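K5 lyase (Enterobacteria phage k1-5, PDB 2X3H) is a tail-spike lyase of a bacteriophage, which probably cleaves the K5 glycosaminoglycan capsule of its bacterial host by an eliminative mechanism. Local coordinates at residues S207-N212 / D260-T265; P237-V242 / V264-T269. All coordinates share one frame; numbering follows the deposited sequence.

Interaction 1: residues S207-N212 / D260-T265; sequences SGYATN and DCQHVT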
loop_
_atom_site.group_PDB
_atom_site.type_symbol
_atom_site.label_atom_id
_atom_site.label_comp_id
_atom_site.label_asym_id
_atom_site.label_seq_id
_atom_site.Cartn_x
_atom_site.Cartn_y
_atom_site.Cartn_z
ATOM N N SER A 207 29.912 -12.758 -3.202
ATOM C CA SER A 207 30.624 -12.945 -4.474
ATOM C C SER A 207 30.680 -14.422 -4.856
ATOM O O SER A 207 30.555 -15.301 -3.996
ATOM C CB SER A 207 32.022 -12.307 -4.462
ATOM O OG SER A 207 32.915 -13.031 -3.634
ATOM N N GLY A 208 30.832 -14.686 -6.153
ATOM C CA GLY A 208 30.775 -16.049 -6.665
ATOM C C GLY A 208 29.350 -16.522 -6.917
ATOM O O GLY A 208 29.025 -17.693 -6.724
ATOM N N TYR A 209 28.501 -15.604 -7.361
ATOM C CA TYR A 209 27.132 -15.940 -7.718
ATOM C C TYR A 209 27.089 -17.111 -8.701
ATOM O O TYR A 209 27.886 -17.183 -9.641
ATOM C CB TYR A 209 26.447 -14.728 -8.368
ATOM C CG TYR A 209 25.043 -15.020 -8.837
ATOM C CD1 TYR A 209 24.805 -15.618 -10.072
ATOM C CD2 TYR A 209 23.952 -14.697 -8.043
ATOM C CE1 TYR A 209 23.507 -15.907 -10.497
ATOM C CE2 TYR A 209 22.654 -14.972 -8.451
ATOM C CZ TYR A 209 22.437 -15.570 -9.673
ATOM O OH TYR A 209 21.145 -15.833 -10.058
ATOM N N ALA A 210 26.163 -18.030 -8.469
ATOM C CA ALA A 210 25.818 -19.048 -9.454
ATOM C C ALA A 210 24.347 -19.370 -9.282
ATOM O O ALA A 210 23.847 -19.402 -8.148
ATOM C CB ALA A 210 26.666 -20.314 -9.269
ATOM N N THR A 211 23.658 -19.576 -10.400
ATOM C CA THR A 211 22.240 -19.942 -10.392
ATOM C C THR A 211 21.971 -21.118 -9.457
ATOM O O THR A 211 22.654 -22.149 -9.533
ATOM C CB THR A 211 21.731 -20.302 -11.813
ATOM O OG1 THR A 211 22.153 -19.305 -12.753
ATOM C CG2 THR A 211 20.205 -20.401 -11.824
ATOM N N ASN A 212 20.989 -20.940 -8.573
ATOM C CA ASN A 212 20.493 -21.978 -7.664
ATOM C C ASN A 212 21.444 -22.325 -6.519
ATOM O O ASN A 212 21.182 -23.265 -5.760
ATOM C CB ASN A 212 20.085 -23.260 -8.416
ATOM C CG ASN A 212 18.966 -23.032 -9.425
ATOM O OD1 ASN A 212 18.092 -22.187 -9.231
ATOM N ND2 ASN A 212 18.986 -23.805 -10.514
ATOM N N ASP A 260 21.107 -7.458 -8.120
ATOM C CA ASP A 260 21.703 -8.597 -8.840
ATOM C C ASP A 260 21.625 -9.942 -8.087
ATOM O O ASP A 260 22.512 -10.798 -8.211
ATOM C CB ASP A 260 23.151 -8.267 -9.228
ATOM C CG ASP A 260 23.267 -6.908 -9.926
ATOM O OD1 ASP A 260 22.712 -6.765 -11.031
ATOM O OD2 ASP A 260 23.900 -5.990 -9.367
ATOM N N CYS A 261 20.553 -10.120 -7.317
ATOM C CA CYS A 261 20.266 -11.376 -6.621
ATOM C C CYS A 261 19.426 -12.301 -7.496
ATOM O O CYS A 261 18.762 -11.830 -8.419
ATOM C CB CYS A 261 19.483 -11.096 -5.342
ATOM S SG CYS A 261 20.355 -10.078 -4.131
ATOM N N GLN A 262 19.388 -13.598 -7.197
ATOM C CA GLN A 262 18.541 -14.481 -8.011
ATOM C C GLN A 262 17.068 -14.155 -7.765
ATOM O O GLN A 262 16.289 -14.004 -8.706
ATOM C CB GLN A 262 18.805 -15.964 -7.743
ATOM C CG GLN A 262 18.098 -16.885 -8.731
ATOM C CD GLN A 262 18.491 -18.342 -8.561
ATOM O OE1 GLN A 262 19.519 -18.647 -7.955
ATOM N NE2 GLN A 262 17.666 -19.254 -9.093
ATOM N N HIS A 263 16.726 -14.059 -6.477
ATOM C CA HIS A 263 15.407 -13.655 -5.982
ATOM C C HIS A 263 15.696 -12.626 -4.886
ATOM O O HIS A 263 16.782 -12.655 -4.283
ATOM C CB HIS A 263 14.677 -14.835 -5.325
ATOM C CG HIS A 263 14.710 -16.119 -6.111
ATOM N ND1 HIS A 263 13.979 -16.317 -7.264
ATOM C CD2 HIS A 263 15.342 -17.292 -5.864
ATOM C CE1 HIS A 263 14.174 -17.547 -7.705
ATOM N NE2 HIS A 263 15.003 -18.157 -6.875
ATOM N N VAL A 264 14.770 -11.697 -4.638
ATOM C CA VAL A 264 14.992 -10.733 -3.559
ATOM C C VAL A 264 14.419 -11.191 -2.216
ATOM O O VAL A 264 15.164 -11.296 -1.243
ATOM C CB VAL A 264 14.558 -9.292 -3.931
ATOM C CG1 VAL A 264 14.860 -8.330 -2.768
ATOM C CG2 VAL A 264 15.314 -8.855 -5.155
ATOM N N THR A 265 13.110 -11.463 -2.164
ATOM C CA THR A 265 12.535 -12.159 -1.004
ATOM C C THR A 265 12.048 -13.541 -1.427
ATOM O O THR A 265 11.582 -13.736 -2.561
ATOM C CB THR A 265 11.407 -11.364 -0.319
ATOM O OG1 THR A 265 10.261 -11.306 -1.169
ATOM C CG2 THR A 265 11.869 -9.955 0.027
#
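Q262 and N212 join two loops through a paired amide contact, with Y209 packed beside it, at the edge of the parallel beta-solenoid. Residues 207-212 follow strand 198-206 and residues 260-265 follow strand 252-259; strand 227-234 lies between those two strands, so the contact reaches past one intervening coil. The Q262 side chain is extended, with CG anti to the backbone N (chi1 -171°), and carries its amide across to N212. Q262 OE1 accepts from the backbone N of N212 at 2.8 Å, the donor tilted from the carbonyl plane. Q262 NE2 gives a nearly straight bond of 3.0 Å to N212 OD1. That oxygen lies almost in the Q262 amide plane, although NE2 stands above the plane of the N212 carbonyl. Asparagine suits its place twice over: it tolerates the positive phi of 72°, and its short side chain, folded back beside its own backbone N, offers an acceptor next to the donor.

The Y209 ring lies across the root of the glutamine. Its OH meets Q262 CB at 3.3 Å, and Q262 N sits at the ring edge near its plane. K289, from a later coil, makes a cation-pi contact with the same ring. Y209 CD2 is 4.2 Å from D260 O, a carbonyl buried without a hydrogen-bond partner.

With both ends of the Q262 amide engaged by N212, its flip is fixed: oxygen faces the main-chain donor and nitrogen the side-chain acceptor. A buried glutamine thus places its polar head against the exposed end of the loop, at N212, by uncharged hydrogen bonds.

Interaction 2: residues P237-V242 / V264-T269; sequences PQFGAV and VTYNGT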
loop_
_atom_site.group_PDB
_atom_site.type_symbol
_atom_site.label_atom_id
_atom_site.label_comp_id
_atom_site.label_asym_id
_atom_site.label_seq_id
_atom_site.Cartn_x
_atom_site.Cartn_y
_atom_site.Cartn_z
ATOM N N PRO A 237 22.559 -15.561 -4.309
ATOM C CA PRO A 237 21.882 -16.496 -5.204
ATOM C C PRO A 237 20.488 -16.952 -4.746
ATOM O O PRO A 237 19.621 -16.105 -4.528
ATOM C CB PRO A 237 22.885 -17.659 -5.309
ATOM C CG PRO A 237 23.562 -17.662 -3.986
ATOM C CD PRO A 237 23.541 -16.250 -3.444
ATOM N N GLN A 238 20.267 -18.263 -4.600
ATOM C CA GLN A 238 18.898 -18.789 -4.495
ATOM C C GLN A 238 18.024 -18.102 -3.450
ATOM O O GLN A 238 16.863 -17.763 -3.717
ATOM C CB GLN A 238 18.914 -20.285 -4.191
ATOM C CG GLN A 238 17.541 -20.882 -3.953
ATOM C CD GLN A 238 16.798 -21.211 -5.224
ATOM O OE1 GLN A 238 16.085 -22.218 -5.288
ATOM N NE2 GLN A 238 16.941 -20.367 -6.239
ATOM N N PHE A 239 18.561 -17.920 -2.251
ATOM C CA PHE A 239 17.721 -17.443 -1.149
ATOM C C PHE A 239 17.714 -15.936 -0.949
ATOM O O PHE A 239 17.061 -15.414 -0.038
ATOM C CB PHE A 239 17.972 -18.262 0.115
ATOM C CG PHE A 239 17.744 -19.725 -0.108
ATOM C CD1 PHE A 239 16.464 -20.198 -0.324
ATOM C CD2 PHE A 239 18.801 -20.610 -0.181
ATOM C CE1 PHE A 239 16.225 -21.525 -0.568
ATOM C CE2 PHE A 239 18.570 -21.957 -0.422
ATOM C CZ PHE A 239 17.273 -22.411 -0.611
ATOM N N GLY A 240 18.443 -15.237 -1.814
ATOM C CA GLY A 240 18.294 -13.786 -1.959
ATOM C C GLY A 240 18.638 -12.950 -0.739
ATOM O O GLY A 240 19.570 -13.276 0.018
ATOM N N ALA A 241 17.908 -11.847 -0.577
ATOM C CA ALA A 241 18.152 -10.891 0.499
ATOM C C ALA A 241 17.502 -11.322 1.817
ATOM O O ALA A 241 18.129 -11.250 2.868
ATOM C CB ALA A 241 17.670 -9.488 0.095
ATOM N N VAL A 242 16.239 -11.753 1.751
ATOM C CA VAL A 242 15.523 -12.216 2.936
ATOM C C VAL A 242 14.728 -13.464 2.596
ATOM O O VAL A 242 13.862 -13.429 1.721
ATOM C CB VAL A 242 14.536 -11.148 3.482
ATOM C CG1 VAL A 242 13.728 -11.722 4.661
ATOM C CG2 VAL A 242 15.288 -9.892 3.920
ATOM N N VAL A 264 14.770 -11.697 -4.638
ATOM C CA VAL A 264 14.992 -10.733 -3.559
ATOM C C VAL A 264 14.419 -11.191 -2.216
ATOM O O VAL A 264 15.164 -11.296 -1.243
ATOM C CB VAL A 264 14.558 -9.292 -3.931
ATOM C CG1 VAL A 264 14.860 -8.330 -2.768
ATOM C CG2 VAL A 264 15.314 -8.855 -5.155
ATOM N N THR A 265 13.110 -11.463 -2.164
ATOM C CA THR A 265 12.535 -12.159 -1.004
ATOM C C THR A 265 12.048 -13.541 -1.427
ATOM O O THR A 265 11.582 -13.736 -2.561
ATOM C CB THR A 265 11.407 -11.364 -0.319
ATOM O OG1 THR A 265 10.261 -11.306 -1.169
ATOM C CG2 THR A 265 11.869 -9.955 0.027
ATOM N N TYR A 266 12.176 -14.502 -0.513
ATOM C CA TYR A 266 11.931 -15.902 -0.835
ATOM C C TYR A 266 11.223 -16.563 0.342
ATOM O O TYR A 266 11.700 -16.474 1.473
ATOM C CB TYR A 266 13.283 -16.599 -1.094
ATOM C CG TYR A 266 13.154 -17.969 -1.721
ATOM C CD1 TYR A 266 12.939 -19.101 -0.936
ATOM C CD2 TYR A 266 13.233 -18.132 -3.102
ATOM C CE1 TYR A 266 12.812 -20.364 -1.508
ATOM C CE2 TYR A 266 13.114 -19.385 -3.684
ATOM C CZ TYR A 266 12.900 -20.500 -2.884
ATOM O OH TYR A 266 12.773 -21.749 -3.468
ATOM N N ASN A 267 10.076 -17.197 0.083
ATOM C CA ASN A 267 9.407 -18.000 1.106
ATOM C C ASN A 267 9.579 -19.472 0.772
ATOM O O ASN A 267 9.058 -19.944 -0.239
ATOM C CB ASN A 267 7.913 -17.672 1.157
ATOM C CG ASN A 267 7.645 -16.330 1.779
ATOM O OD1 ASN A 267 8.503 -15.769 2.456
ATOM N ND2 ASN A 267 6.445 -15.789 1.548
ATOM N N GLY A 268 10.329 -20.192 1.596
ATOM C CA GLY A 268 10.614 -21.595 1.292
ATOM C C GLY A 268 10.293 -22.533 2.439
ATOM O O GLY A 268 10.002 -22.103 3.544
ATOM N N THR A 269 10.351 -23.831 2.157
ATOM C CA THR A 269 10.179 -24.818 3.217
ATOM C C THR A 269 10.791 -26.158 2.835
ATOM O O THR A 269 10.872 -26.499 1.653
ATOM C CB THR A 269 8.697 -25.022 3.557
ATOM O OG1 THR A 269 8.614 -25.875 4.705
ATOM C CG2 THR A 269 7.945 -25.633 2.380
#
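V242 and T265 form the parallel bridge through which the segments 237-242 and 264-269 stack as successive coils, the CA atoms of V242 and T265 4.9 Å apart. V242 uses both of its main-chain polar groups across the gap: its N donates to V264 O at 3.2 Å, and its O receives Y266 N at 3.0 Å. This is the pattern of a parallel ladder, in which one residue bonds to the two neighbours of its partner. V264 O is gripped a second time by A241 N, at 2.9 Å but less straight, where both chains turn a corner. A weaker CA-H...O contact runs from T265 CA to V242 O.

The turn before this ladder is a type I turn from P237 to G240, closed by G240 N to P237 O. G240 takes a positive phi and faces V264 O across a space too tight for a side chain, which suits glycine on both counts.

Aromatic packing lies farther out. The F239 ring turns its edge toward a face of Y266 in a T-shaped pair, planes at 90° and centroids 5.2 Å apart, with CE1 of F239 3.7 Å from CE1 of Y266. Y266 CG is anti to the backbone N (chi1 -168°), which carries the ring on from CB to stand against F239. Q238 CG lies over the centre of one F239 face.

Apolar contacts fill the inner side: A241 CB meets V264 CG1 at 4.2 Å. V253 and V256 of strand 252-259 pack against V242, and V256 also touches A241 and V264. A small alanine fits the corner, where its CB already lies close to V264 O. Stacked parallel rungs, tight corners and a valine-rich interior are consistent with the right-handed parallel beta-helix found in phage tail spikes and in some polysaccharide lyases.

The two contacts lie side by side in the solenoid, their centres about 9 Å apart, and share V264 and T265. Along the chain the order is 207-212, then 237-242, then 260-269, one segment from each of three successive coils, with no helix among the residues between them. Interaction 2 joins neighbouring coils where the last two strands of the seven-stranded parallel sheet, 242-245 and 266-268, begin, whereas interaction 1 ties the last of the three coils to the first at the loop edge. Q238 of the middle coil packs against N212, Q262 and H263, bridging the two. Coils are thus joined by backbone bonds at the corner and by a side-chain amide at the loops.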